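Disulfide isomerase DsbG N-terminal domain-containing protein (Helicobacter pylori, PDB 3TDG) is a dimeric, DsbG-like oxidoreductase of the thioredoxin fold that probably acts as a reductase in the handling of protein disulfides. Local coordinates at residues I87-I92 against Q102-T107; K72-L77 against Q112-T117; A202-R207 against I215-K220; D33-V38 against K45-L50. All coordinates share one frame; numbering follows the deposited sequence.

Contacts 1, 2 and 4 lie in the N-terminal domain and reach the same antiparallel sheet; contact 3 belongs to the thioredoxin-fold part, its centre about 55 Å from that of contact 1. Contacts 1 and 2 share helix 98-129 and the neighbouring strands 85-88 and 74-79, joined by a probable hydrogen bond from L89 N to P76 O. Contact 1 is buried and apolar, whereas contact 2, at the surface, depends on an asparagine bonded to strand backbone. Contact 4 sets helix 33-43 against strand 48-54, partly buried, with a water bridging the two backbones. Contact 3 is a small buried helix-helix meeting beside an arginine-formate pair.

Contact 1. Residues I87-I92 against Q102-T107; sequences IGLSNI and QLVAET
L89 and V104 carry this contact, two branched side chains that meet methyl to methyl where the chain leaves strand 85-88 beside long helix 98-129. The nearest pair is L89 CD1 and V104 CG2, 4.0 Å apart. L89 CD2 reaches both methyls of V104, lying 4.1 Å from V104 CG1, so the valine fork is met by both leucine branches. The valine torsion (chi1 170°) puts CG1 opposite the backbone N and CG2 next to it, which spreads the two methyls across the leucine end. S90 adds its backbone rather than its side chain: S90 O stands 4.1 Å from V104 CG1 and takes a weak hydrogen bond from N108 ND2, one helical turn further on, while the serine CB points away from the helix. There S90 OG accepts from I92 N at 3.0 Å, an ST turn that shapes the chain as it moves off from the strand. On the helix, T107 OG1 donates to L103 O at 2.8 Å. M63, P76 and V78 extend the apolar packing around L89. I87, in the same strand, pairs antiparallel with a strand of the second subunit, carrying the sheet across the interface. The arrangement is helix-on-sheet packing in the DsbG-type N-terminal domain, with long helix 98-129 lying over an antiparallel sheet close to the dimer seam.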
loop_
_atom_site.group_PDB
_atom_site.type_symbol
_atom_site.label_atom_id
_atom_site.label_comp_id
_atom_site.label_asym_id
_atom_site.label_seq_id
_atom_site.Cartn_x
_atom_site.Cartn_y
_atom_site.Cartn_z
ATOM N N ILE A 87 14.545 3.099 20.981
ATOM C CA ILE A 87 14.633 3.005 19.528
ATOM C C ILE A 87 13.791 1.820 19.079
ATOM O O ILE A 87 13.953 0.710 19.596
ATOM C CB ILE A 87 16.102 2.826 19.065
ATOM C CG1 ILE A 87 16.946 3.995 19.565
ATOM C CG2 ILE A 87 16.194 2.740 17.526
ATOM C CD1 ILE A 87 18.439 3.696 19.680
ATOM N N GLY A 88 12.878 2.049 18.131
ATOM C CA GLY A 88 12.066 0.952 17.605
ATOM C C GLY A 88 12.922 -0.037 16.808
ATOM O O GLY A 88 13.775 0.381 16.016
ATOM N N LEU A 89 12.703 -1.332 17.023
ATOM C CA LEU A 89 13.381 -2.374 16.243
ATOM C C LEU A 89 12.647 -2.628 14.943
ATOM O O LEU A 89 11.435 -2.451 14.858
ATOM C CB LEU A 89 13.473 -3.686 17.020
ATOM C CG LEU A 89 14.671 -3.936 17.941
ATOM C CD1 LEU A 89 14.493 -5.238 18.672
ATOM C CD2 LEU A 89 15.973 -3.942 17.140
ATOM N N SER A 90 13.401 -3.045 13.933
ATOM C CA SER A 90 12.857 -3.344 12.616
ATOM C C SER A 90 13.750 -4.405 11.994
ATOM O O SER A 90 14.650 -4.915 12.663
ATOM C CB SER A 90 12.864 -2.080 11.747
ATOM O OG SER A 90 14.190 -1.738 11.345
ATOM N N ASN A 91 13.522 -4.704 10.718
ATOM C CA ASN A 91 14.410 -5.554 9.931
ATOM C C ASN A 91 15.789 -4.949 9.720
ATOM O O ASN A 91 16.735 -5.677 9.443
ATOM C CB ASN A 91 13.794 -5.883 8.565
ATOM C CG ASN A 91 12.679 -6.918 8.643
ATOM O OD1 ASN A 91 12.382 -7.491 9.709
ATOM N ND2 ASN A 91 12.041 -7.159 7.500
ATOM N N ILE A 92 15.912 -3.628 9.816
ATOM C CA ILE A 92 17.230 -3.002 9.718
ATOM C C ILE A 92 17.906 -3.135 11.072
ATOM O O ILE A 92 17.800 -2.254 11.933
ATOM C CB ILE A 92 17.170 -1.545 9.222
ATOM C CG1 ILE A 92 16.403 -1.478 7.899
ATOM C CG2 ILE A 92 18.608 -0.933 9.082
ATOM C CD1 ILE A 92 15.982 -0.068 7.478
ATOM N N GLN A 102 19.626 -13.140 15.571
ATOM C CA GLN A 102 18.638 -14.195 15.726
ATOM C C GLN A 102 17.519 -13.789 16.697
ATOM O O GLN A 102 16.337 -13.961 16.384
ATOM C CB GLN A 102 19.295 -15.495 16.197
ATOM C CG GLN A 102 18.341 -16.389 16.970
ATOM C CD GLN A 102 18.784 -17.825 17.044
ATOM O OE1 GLN A 102 19.847 -18.144 17.610
ATOM N NE2 GLN A 102 17.966 -18.716 16.483
ATOM N N LEU A 103 17.905 -13.290 17.874
ATOM C CA LEU A 103 16.936 -12.809 18.865
ATOM C C LEU A 103 15.954 -11.811 18.241
ATOM O O LEU A 103 14.741 -11.966 18.380
ATOM C CB LEU A 103 17.635 -12.160 20.054
ATOM C CG LEU A 103 16.691 -11.494 21.083
ATOM C CD1 LEU A 103 15.785 -12.505 21.768
ATOM C CD2 LEU A 103 17.513 -10.735 22.117
ATOM N N VAL A 104 16.500 -10.815 17.547
ATOM C CA VAL A 104 15.727 -9.782 16.879
ATOM C C VAL A 104 14.809 -10.384 15.801
ATOM O O VAL A 104 13.637 -10.021 15.721
ATOM C CB VAL A 104 16.655 -8.651 16.322
ATOM C CG1 VAL A 104 15.901 -7.670 15.398
ATOM C CG2 VAL A 104 17.309 -7.888 17.482
ATOM N N ALA A 105 15.337 -11.324 15.011
ATOM C CA ALA A 105 14.560 -11.997 13.983
ATOM C C ALA A 105 13.368 -12.744 14.562
ATOM O O ALA A 105 12.247 -12.609 14.053
ATOM C CB ALA A 105 15.444 -12.946 13.143
ATOM N N GLU A 106 13.616 -13.533 15.606
ATOM C CA GLU A 106 12.565 -14.262 16.323
ATOM C C GLU A 106 11.518 -13.308 16.911
ATOM O O GLU A 106 10.317 -13.580 16.870
ATOM C CB GLU A 106 13.166 -15.082 17.475
ATOM C CG GLU A 106 13.914 -16.345 17.038
ATOM C CD GLU A 106 14.892 -16.887 18.083
ATOM O OE1 GLU A 106 15.460 -17.983 17.840
ATOM O OE2 GLU A 106 15.112 -16.226 19.130
ATOM N N THR A 107 12.007 -12.214 17.489
ATOM C CA THR A 107 11.156 -11.226 18.122
ATOM C C THR A 107 10.286 -10.545 17.070
ATOM O O THR A 107 9.067 -10.593 17.187
ATOM C CB THR A 107 11.983 -10.242 18.924
ATOM O OG1 THR A 107 12.686 -10.980 19.940
ATOM C CG2 THR A 107 11.095 -9.192 19.578
#

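Contact 2. Residues K72-L77 against Q112-T117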
loop_
_atom_site.group_PDB
_atom_site.type_symbol
_atom_site.label_atom_id
_atom_site.label_comp_id
_atom_site.label_asym_id
_atom_site.label_seq_id
_atom_site.Cartn_x
_atom_site.Cartn_y
_atom_site.Cartn_z
ATOM N N LYS A 72 -3.266 -2.419 20.895
ATOM C CA LYS A 72 -2.814 -3.702 21.468
ATOM C C LYS A 72 -1.666 -4.358 20.662
ATOM O O LYS A 72 -1.262 -5.479 20.970
ATOM C CB LYS A 72 -3.977 -4.701 21.685
ATOM C CG LYS A 72 -5.221 -4.128 22.379
ATOM C CD LYS A 72 -4.891 -3.655 23.775
ATOM C CE LYS A 72 -6.101 -3.003 24.416
ATOM N NZ LYS A 72 -5.645 -2.254 25.610
ATOM N N TYR A 73 -1.135 -3.648 19.661
ATOM C CA TYR A 73 0.040 -4.109 18.917
ATOM C C TYR A 73 1.241 -4.260 19.843
ATOM O O TYR A 73 1.436 -3.453 20.763
ATOM C CB TYR A 73 0.378 -3.163 17.757
ATOM C CG TYR A 73 -0.662 -3.158 16.655
ATOM C CD1 TYR A 73 -1.454 -4.282 16.415
ATOM C CD2 TYR A 73 -0.835 -2.045 15.832
ATOM C CE1 TYR A 73 -2.398 -4.296 15.401
ATOM C CE2 TYR A 73 -1.787 -2.051 14.808
ATOM C CZ TYR A 73 -2.565 -3.178 14.610
ATOM O OH TYR A 73 -3.510 -3.222 13.611
ATOM N N ASN A 74 2.005 -5.333 19.628
ATOM C CA ASN A 74 3.248 -5.552 20.347
ATOM C C ASN A 74 4.365 -4.904 19.554
ATOM O O ASN A 74 4.501 -5.153 18.357
ATOM C CB ASN A 74 3.542 -7.037 20.525
ATOM C CG ASN A 74 2.611 -7.714 21.518
ATOM O OD1 ASN A 74 1.502 -7.240 21.806
ATOM N ND2 ASN A 74 3.055 -8.847 22.031
ATOM N N ILE A 75 5.159 -4.073 20.223
ATOM C CA ILE A 75 6.172 -3.269 19.550
ATOM C C ILE A 75 7.519 -3.572 20.192
ATOM O O ILE A 75 7.676 -3.400 21.404
ATOM C CB ILE A 75 5.881 -1.750 19.696
ATOM C CG1 ILE A 75 4.421 -1.416 19.301
ATOM C CG2 ILE A 75 6.921 -0.905 18.916
ATOM C CD1 ILE A 75 4.108 -1.640 17.796
ATOM N N PRO A 76 8.485 -4.055 19.386
ATOM C CA PRO A 76 9.847 -4.312 19.848
ATOM C C PRO A 76 10.745 -3.076 19.798
ATOM O O PRO A 76 10.724 -2.308 18.831
ATOM C CB PRO A 76 10.334 -5.406 18.889
ATOM C CG PRO A 76 9.628 -5.101 17.619
ATOM C CD PRO A 76 8.241 -4.644 18.056
ATOM N N LEU A 77 11.534 -2.912 20.853
ATOM C CA LEU A 77 12.386 -1.746 21.074
ATOM C C LEU A 77 13.783 -2.145 21.537
ATOM O O LEU A 77 13.974 -3.203 22.160
ATOM C CB LEU A 77 11.778 -0.878 22.194
ATOM C CG LEU A 77 10.269 -0.572 22.179
ATOM C CD1 LEU A 77 9.825 0.055 23.516
ATOM C CD2 LEU A 77 9.937 0.335 21.000
ATOM N N GLN A 112 5.012 -9.742 14.683
ATOM C CA GLN A 112 4.289 -9.603 13.420
ATOM C C GLN A 112 3.136 -10.598 13.301
ATOM O O GLN A 112 2.105 -10.274 12.716
ATOM C CB GLN A 112 5.223 -9.707 12.214
ATOM C CG GLN A 112 6.203 -8.522 12.085
ATOM C CD GLN A 112 7.007 -8.559 10.796
ATOM O OE1 GLN A 112 7.440 -9.618 10.348
ATOM N NE2 GLN A 112 7.214 -7.404 10.203
ATOM N N ALA A 113 3.307 -11.796 13.862
ATOM C CA ALA A 113 2.247 -12.805 13.862
ATOM C C ALA A 113 1.125 -12.437 14.835
ATOM O O ALA A 113 -0.052 -12.554 14.493
ATOM C CB ALA A 113 2.803 -14.191 14.182
ATOM N N LEU A 114 1.497 -11.993 16.036
ATOM C CA LEU A 114 0.531 -11.502 17.027
ATOM C C LEU A 114 -0.250 -10.276 16.534
ATOM O O LEU A 114 -1.461 -10.207 16.724
ATOM C CB LEU A 114 1.225 -11.204 18.366
ATOM C CG LEU A 114 1.746 -12.441 19.116
ATOM C CD1 LEU A 114 2.721 -12.041 20.218
ATOM C CD2 LEU A 114 0.592 -13.305 19.691
ATOM N N ASN A 115 0.443 -9.328 15.898
ATOM C CA ASN A 115 -0.181 -8.083 15.427
ATOM C C ASN A 115 -1.093 -8.330 14.223
ATOM O O ASN A 115 -2.128 -7.676 14.096
ATOM C CB ASN A 115 0.856 -7.009 15.062
ATOM C CG ASN A 115 1.675 -6.537 16.259
ATOM O OD1 ASN A 115 1.334 -6.812 17.396
ATOM N ND2 ASN A 115 2.794 -5.844 15.989
ATOM N N ALA A 116 -0.694 -9.249 13.342
ATOM C CA ALA A 116 -1.552 -9.666 12.231
ATOM C C ALA A 116 -2.892 -10.229 12.737
ATOM O O ALA A 116 -3.947 -9.889 12.201
ATOM C CB ALA A 116 -0.832 -10.678 11.311
ATOM N N THR A 117 -2.846 -11.070 13.772
ATOM C CA THR A 117 -4.060 -11.615 14.408
ATOM C C THR A 117 -4.909 -10.526 15.085
ATOM O O THR A 117 -6.143 -10.529 14.974
ATOM C CB THR A 117 -3.717 -12.674 15.477
ATOM O OG1 THR A 117 -2.968 -13.724 14.867
ATOM C CG2 THR A 117 -4.980 -13.274 16.093
#
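The backbones of 72-77, entering strand 74-79, and of helical 112-117 come closest at Y73 and N115, whose CA atoms are 5.3 Å apart. N115 bridges them with its side-chain amide, which takes hold of both backbone polar atoms of N74. N74 N donates to N115 OD1 at 2.8 Å, with an N-H...O angle of 162°. In return N115 ND2 donates to N74 O at 3.0 Å, nearly straight at 172°, and that oxygen lies in the amide plane. With both ends of the amide engaged, its rotation is fixed and OD1 and ND2 are told apart. The Y73 ring crosses the base of this asparagine, the ring and amide planes 47° apart: ring atom CD1 is 3.8 Å from N115 CB, and CE1 is 3.6 Å from N115 O. The first torsion of Y73 turns the ring away from its own carbonyl carbon, which brings it to N115. One residue before N115, L114 CD1 leans against the N74 side chain, whose CB points toward the helix. Q119, a turn beyond N115, also touches the Y73 side chain. A backbone bond ties I75 to I66 of strand 62-67; with strand 85-88 on the other side, this strand lies inside the sheet, while helix 98-129 passes over it and meets P76 through N108 and V111.

Contact 3. Residues A202-R207 against I215-K220; sequences AKARAR and ISILEK. With FMT (formic acid), chain C.
A204 and I217 make the direct touch between the two helices, with I217 CD1 3.8 Å from A204 CB. Small and pointed at the partner helix, the alanine receives the tip of the longer isoleucine. Two torsions of I217, chi1 at -75° and a near-extended chi2 of 158°, together put CD1 there. The same methyl has R207 near it, NH2 standing 4.4 Å from I217 CD1, a loose approach at the end of helix 188-206. R207 is the first residue to leave helical geometry there, and its side chain, too, starts toward the second helix. In the next layer, E200 and M201 also pack on I217, and E200 forms a salt bridge with K220 NZ. On another side of helix 188-206, R205 extends from CG to NE and presents the edge of its guanidinium to a formate, probably from the crystallisation liquor. R205 NE donates to formate O1 at 2.9 Å with an angle of 166°, and R205 NH2 donates to formate O2, also at 2.9 Å; the formate carbon lies in the guanidinium plane, giving a bidentate pair of hydrogen bonds. K214 NZ and E138 N also hydrogen-bond to it, and R205 NH1 is hydrogen-bonded to D134 O. Two consecutive helices, 188-206 and 211-222, joined by a short loop, thus pack against each other in the helical part beside the thioredoxin-fold sheet.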
loop_
_atom_site.group_PDB
_atom_site.type_symbol
_atom_site.label_atom_id
_atom_site.label_comp_id
_atom_site.label_asym_id
_atom_site.label_seq_id
_atom_site.Cartn_x
_atom_site.Cartn_y
_atom_site.Cartn_z
ATOM N N ALA A 202 -38.891 -8.865 11.726
ATOM C CA ALA A 202 -39.555 -7.601 12.111
ATOM C C ALA A 202 -40.961 -7.848 12.680
ATOM O O ALA A 202 -41.279 -7.368 13.776
ATOM C CB ALA A 202 -39.596 -6.613 10.918
ATOM N N LYS A 203 -41.776 -8.628 11.964
ATOM C CA LYS A 203 -43.135 -9.009 12.438
ATOM C C LYS A 203 -43.070 -9.806 13.725
ATOM O O LYS A 203 -43.812 -9.533 14.658
ATOM C CB LYS A 203 -43.911 -9.784 11.359
ATOM C CG LYS A 203 -44.188 -8.944 10.115
ATOM C CD LYS A 203 -44.908 -9.736 9.025
ATOM C CE LYS A 203 -45.131 -8.842 7.806
ATOM N NZ LYS A 203 -45.362 -9.621 6.552
ATOM N N ALA A 204 -42.155 -10.778 13.784
ATOM C CA ALA A 204 -41.978 -11.594 14.986
ATOM C C ALA A 204 -41.608 -10.773 16.213
ATOM O O ALA A 204 -42.151 -10.999 17.298
ATOM C CB ALA A 204 -40.954 -12.696 14.746
ATOM N N ARG A 205 -40.679 -9.831 16.054
ATOM C CA ARG A 205 -40.309 -8.949 17.178
ATOM C C ARG A 205 -41.514 -8.094 17.611
ATOM O O ARG A 205 -41.823 -8.019 18.799
ATOM C CB ARG A 205 -39.141 -8.027 16.814
ATOM C CG ARG A 205 -37.781 -8.702 16.710
ATOM C CD ARG A 205 -36.855 -7.823 15.871
ATOM N NE ARG A 205 -35.547 -8.432 15.659
ATOM C CZ ARG A 205 -34.637 -7.982 14.809
ATOM N NH1 ARG A 205 -34.879 -6.915 14.053
ATOM N NH2 ARG A 205 -33.482 -8.624 14.690
ATOM N N ALA A 206 -42.170 -7.469 16.632
ATOM C CA ALA A 206 -43.359 -6.628 16.855
ATOM C C ALA A 206 -44.425 -7.351 17.683
ATOM O O ALA A 206 -44.989 -6.758 18.591
ATOM C CB ALA A 206 -43.930 -6.130 15.542
ATOM N N ARG A 207 -44.658 -8.639 17.416
ATOM C CA ARG A 207 -45.619 -9.415 18.224
ATOM C C ARG A 207 -45.017 -10.101 19.469
ATOM O O ARG A 207 -45.702 -10.855 20.162
ATOM C CB ARG A 207 -46.407 -10.412 17.349
ATOM C CG ARG A 207 -45.582 -11.541 16.755
ATOM C CD ARG A 207 -46.447 -12.678 16.213
ATOM N NE ARG A 207 -45.644 -13.589 15.398
ATOM C CZ ARG A 207 -45.027 -14.686 15.840
ATOM N NH1 ARG A 207 -45.119 -15.056 17.117
ATOM N NH2 ARG A 207 -44.312 -15.423 14.991
ATOM N N ILE A 215 -36.468 -19.381 15.666
ATOM C CA ILE A 215 -35.785 -20.547 15.082
ATOM C C ILE A 215 -36.664 -21.251 14.064
ATOM O O ILE A 215 -36.190 -21.578 12.979
ATOM C CB ILE A 215 -35.265 -21.518 16.168
ATOM C CG1 ILE A 215 -34.279 -20.780 17.067
ATOM C CG2 ILE A 215 -34.592 -22.756 15.540
ATOM C CD1 ILE A 215 -33.838 -21.578 18.252
ATOM N N SER A 216 -37.950 -21.432 14.380
ATOM C CA SER A 216 -38.886 -22.033 13.427
ATOM C C SER A 216 -38.998 -21.236 12.143
ATOM O O SER A 216 -39.099 -21.816 11.072
ATOM C CB SER A 216 -40.286 -22.222 14.029
ATOM O OG SER A 216 -40.225 -23.161 15.073
ATOM N N ILE A 217 -38.993 -19.908 12.252
ATOM C CA ILE A 217 -38.982 -19.067 11.062
ATOM C C ILE A 217 -37.744 -19.387 10.224
ATOM O O ILE A 217 -37.845 -19.565 9.021
ATOM C CB ILE A 217 -39.042 -17.547 11.428
ATOM C CG1 ILE A 217 -40.461 -17.184 11.878
ATOM C CG2 ILE A 217 -38.590 -16.676 10.257
ATOM C CD1 ILE A 217 -40.530 -15.925 12.742
ATOM N N LEU A 218 -36.589 -19.479 10.872
ATOM C CA LEU A 218 -35.332 -19.761 10.160
ATOM C C LEU A 218 -35.369 -21.136 9.465
ATOM O O LEU A 218 -35.074 -21.252 8.281
ATOM C CB LEU A 218 -34.138 -19.637 11.120
ATOM C CG LEU A 218 -33.767 -18.214 11.579
ATOM C CD1 LEU A 218 -32.796 -18.250 12.753
ATOM C CD2 LEU A 218 -33.193 -17.368 10.424
ATOM N N GLU A 219 -35.762 -22.163 10.215
ATOM C CA GLU A 219 -35.904 -23.528 9.682
ATOM C C GLU A 219 -36.901 -23.576 8.541
ATOM O O GLU A 219 -36.622 -24.148 7.480
ATOM C CB GLU A 219 -36.284 -24.499 10.806
ATOM C CG GLU A 219 -35.204 -24.584 11.872
ATOM C CD GLU A 219 -35.579 -25.470 13.054
ATOM O OE1 GLU A 219 -36.784 -25.704 13.289
ATOM O OE2 GLU A 219 -34.653 -25.919 13.765
ATOM N N LYS A 220 -38.046 -22.921 8.725
ATOM C CA LYS A 220 -39.053 -22.856 7.663
ATOM C C LYS A 220 -38.404 -22.332 6.369
ATOM O O LYS A 220 -38.515 -22.971 5.310
ATOM C CB LYS A 220 -40.261 -21.992 8.097
ATOM C CG LYS A 220 -41.359 -21.813 7.015
ATOM C CD LYS A 220 -42.512 -20.888 7.473
ATOM C CE LYS A 220 -42.157 -19.400 7.306
ATOM N NZ LYS A 220 -43.194 -18.485 7.893
HETATM C C FMT C . -33.944 -10.890 17.653
HETATM O O1 FMT C . -35.156 -10.637 17.549
HETATM O O2 FMT C . -33.055 -10.371 16.968
#

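Contact 4. Residues D33-V38 against K45-L50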
loop_
_atom_site.group_PDB
_atom_site.type_symbol
_atom_site.label_atom_id
_atom_site.label_comp_id
_atom_site.label_asym_id
_atom_site.label_seq_id
_atom_site.Cartn_x
_atom_site.Cartn_y
_atom_site.Cartn_z
ATOM N N ASP A 33 9.944 2.093 34.942
ATOM C CA ASP A 33 9.062 3.210 34.951
ATOM C C ASP A 33 9.577 4.315 34.083
ATOM O O ASP A 33 8.807 5.061 33.533
ATOM C CB ASP A 33 8.870 3.712 36.365
ATOM C CG ASP A 33 8.205 2.696 37.236
ATOM O OD1 ASP A 33 7.125 2.222 36.853
ATOM O OD2 ASP A 33 8.766 2.362 38.302
ATOM N N ASN A 34 10.877 4.436 33.960
ATOM C CA ASN A 34 11.372 5.544 33.194
ATOM C C ASN A 34 11.025 5.490 31.719
ATOM O O ASN A 34 10.663 6.484 31.139
ATOM C CB ASN A 34 12.850 5.737 33.374
ATOM C CG ASN A 34 13.278 7.091 32.958
ATOM O OD1 ASN A 34 12.704 8.077 33.362
ATOM N ND2 ASN A 34 14.277 7.156 32.124
ATOM N N LEU A 35 11.145 4.326 31.116
ATOM C CA LEU A 35 10.830 4.206 29.717
ATOM C C LEU A 35 9.363 4.470 29.482
ATOM O O LEU A 35 9.015 5.185 28.596
ATOM C CB LEU A 35 11.279 2.866 29.144
ATOM C CG LEU A 35 10.342 1.685 29.028
ATOM C CD1 LEU A 35 9.467 1.812 27.871
ATOM C CD2 LEU A 35 11.137 0.455 28.897
ATOM N N VAL A 36 8.526 3.901 30.315
ATOM C CA VAL A 36 7.098 4.104 30.236
ATOM C C VAL A 36 6.774 5.572 30.330
ATOM O O VAL A 36 5.943 6.071 29.646
ATOM C CB VAL A 36 6.356 3.361 31.349
ATOM C CG1 VAL A 36 4.936 3.719 31.343
ATOM C CG2 VAL A 36 6.473 1.904 31.167
ATOM N N SER A 37 7.464 6.264 31.194
ATOM C CA SER A 37 7.174 7.642 31.413
ATOM C C SER A 37 7.711 8.515 30.294
ATOM O O SER A 37 7.093 9.465 29.906
ATOM C CB SER A 37 7.687 8.045 32.782
ATOM O OG SER A 37 8.350 9.259 32.740
ATOM N N VAL A 38 8.845 8.146 29.747
ATOM C CA VAL A 38 9.374 8.871 28.632
ATOM C C VAL A 38 8.433 8.768 27.438
ATOM O O VAL A 38 8.197 9.724 26.763
ATOM C CB VAL A 38 10.762 8.404 28.270
ATOM C CG1 VAL A 38 11.215 9.070 27.059
ATOM C CG2 VAL A 38 11.703 8.672 29.376
ATOM N N LYS A 45 0.611 7.888 25.375
ATOM C CA LYS A 45 0.278 6.468 25.479
ATOM C C LYS A 45 1.073 5.862 26.622
ATOM O O LYS A 45 2.309 5.967 26.660
ATOM C CB LYS A 45 0.592 5.727 24.181
ATOM C CG LYS A 45 -0.382 5.983 23.063
ATOM C CD LYS A 45 0.112 5.334 21.787
ATOM C CE LYS A 45 -0.798 5.669 20.629
ATOM N NZ LYS A 45 -0.987 4.523 19.721
ATOM N N LYS A 46 0.362 5.246 27.559
ATOM C CA LYS A 46 0.999 4.498 28.637
ATOM C C LYS A 46 1.139 3.038 28.202
ATOM O O LYS A 46 0.147 2.303 28.180
ATOM C CB LYS A 46 0.184 4.590 29.936
ATOM C CG LYS A 46 0.838 3.869 31.121
ATOM C CD LYS A 46 -0.127 3.721 32.280
ATOM C CE LYS A 46 0.588 3.227 33.513
ATOM N NZ LYS A 46 -0.444 2.801 34.512
ATOM N N VAL A 47 2.365 2.641 27.851
ATOM C CA VAL A 47 2.635 1.294 27.310
ATOM C C VAL A 47 2.772 0.283 28.439
ATOM O O VAL A 47 3.140 0.636 29.555
ATOM C CB VAL A 47 3.925 1.248 26.414
ATOM C CG1 VAL A 47 3.822 2.223 25.251
ATOM C CG2 VAL A 47 5.191 1.511 27.230
ATOM N N ARG A 48 2.482 -0.974 28.141
ATOM C CA ARG A 48 2.704 -2.049 29.092
ATOM C C ARG A 48 3.925 -2.850 28.654
ATOM O O ARG A 48 4.010 -3.239 27.495
ATOM C CB ARG A 48 1.458 -2.943 29.145
ATOM C CG ARG A 48 1.462 -3.949 30.292
ATOM C CD ARG A 48 0.057 -4.523 30.523
ATOM N NE ARG A 48 -0.450 -5.194 29.325
ATOM C CZ ARG A 48 -0.239 -6.476 29.019
ATOM N NH1 ARG A 48 0.467 -7.266 29.829
ATOM N NH2 ARG A 48 -0.739 -6.975 27.894
ATOM N N ILE A 49 4.864 -3.092 29.567
ATOM C CA ILE A 49 6.080 -3.841 29.240
ATOM C C ILE A 49 5.799 -5.347 29.287
ATOM O O ILE A 49 5.291 -5.844 30.290
ATOM C CB ILE A 49 7.244 -3.492 30.205
ATOM C CG1 ILE A 49 7.652 -2.024 30.049
ATOM C CG2 ILE A 49 8.454 -4.414 29.966
ATOM C CD1 ILE A 49 8.551 -1.524 31.172
ATOM N N LEU A 50 6.126 -6.063 28.206
ATOM C CA LEU A 50 5.852 -7.506 28.122
ATOM C C LEU A 50 7.090 -8.398 28.263
ATOM O O LEU A 50 6.997 -9.504 28.783
ATOM C CB LEU A 50 5.145 -7.862 26.809
ATOM C CG LEU A 50 3.902 -7.072 26.406
ATOM C CD1 LEU A 50 3.659 -7.254 24.916
ATOM C CD2 LEU A 50 2.684 -7.499 27.211
HETATM O O HOH W 1 4.365 4.739 28.001
#
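V36 has CG1 anti to its backbone N (chi1 173°), a torsion that opens the methyl fork over the chain at V47, where V36 CG2 lies 3.9 Å from V47 O. In I49 chi1 is -64° and, with chi2 near extended (166°), CD1 reaches the helix. That methyl lies 4.0 Å from both V36 CG2 and L35 CD2, and L35 and I49 meet tip to tip. V47 adds its CG2, 4.2 Å from V36 CG2, while V36 CG1 rests on the aliphatic stem of K46. Beyond this apolar patch a water joins the two backbones: it donates to V36 O at 2.6 Å and to K45 O at 2.7 Å, and accepts from V47 N at 2.9 Å. Three bonds thus hold it, so the water bridges V36 O of the helix to the backbone of K45 and V47, which do not hydrogen-bond to the helix segment directly. Farther along, I39 and I66 pack on V47, and V79 and I86 on L35. The short helix 33-43 thereby lies across one face of the antiparallel sheet, a helix followed by its edge strand 48-54, as in the DsbG N-terminal domain.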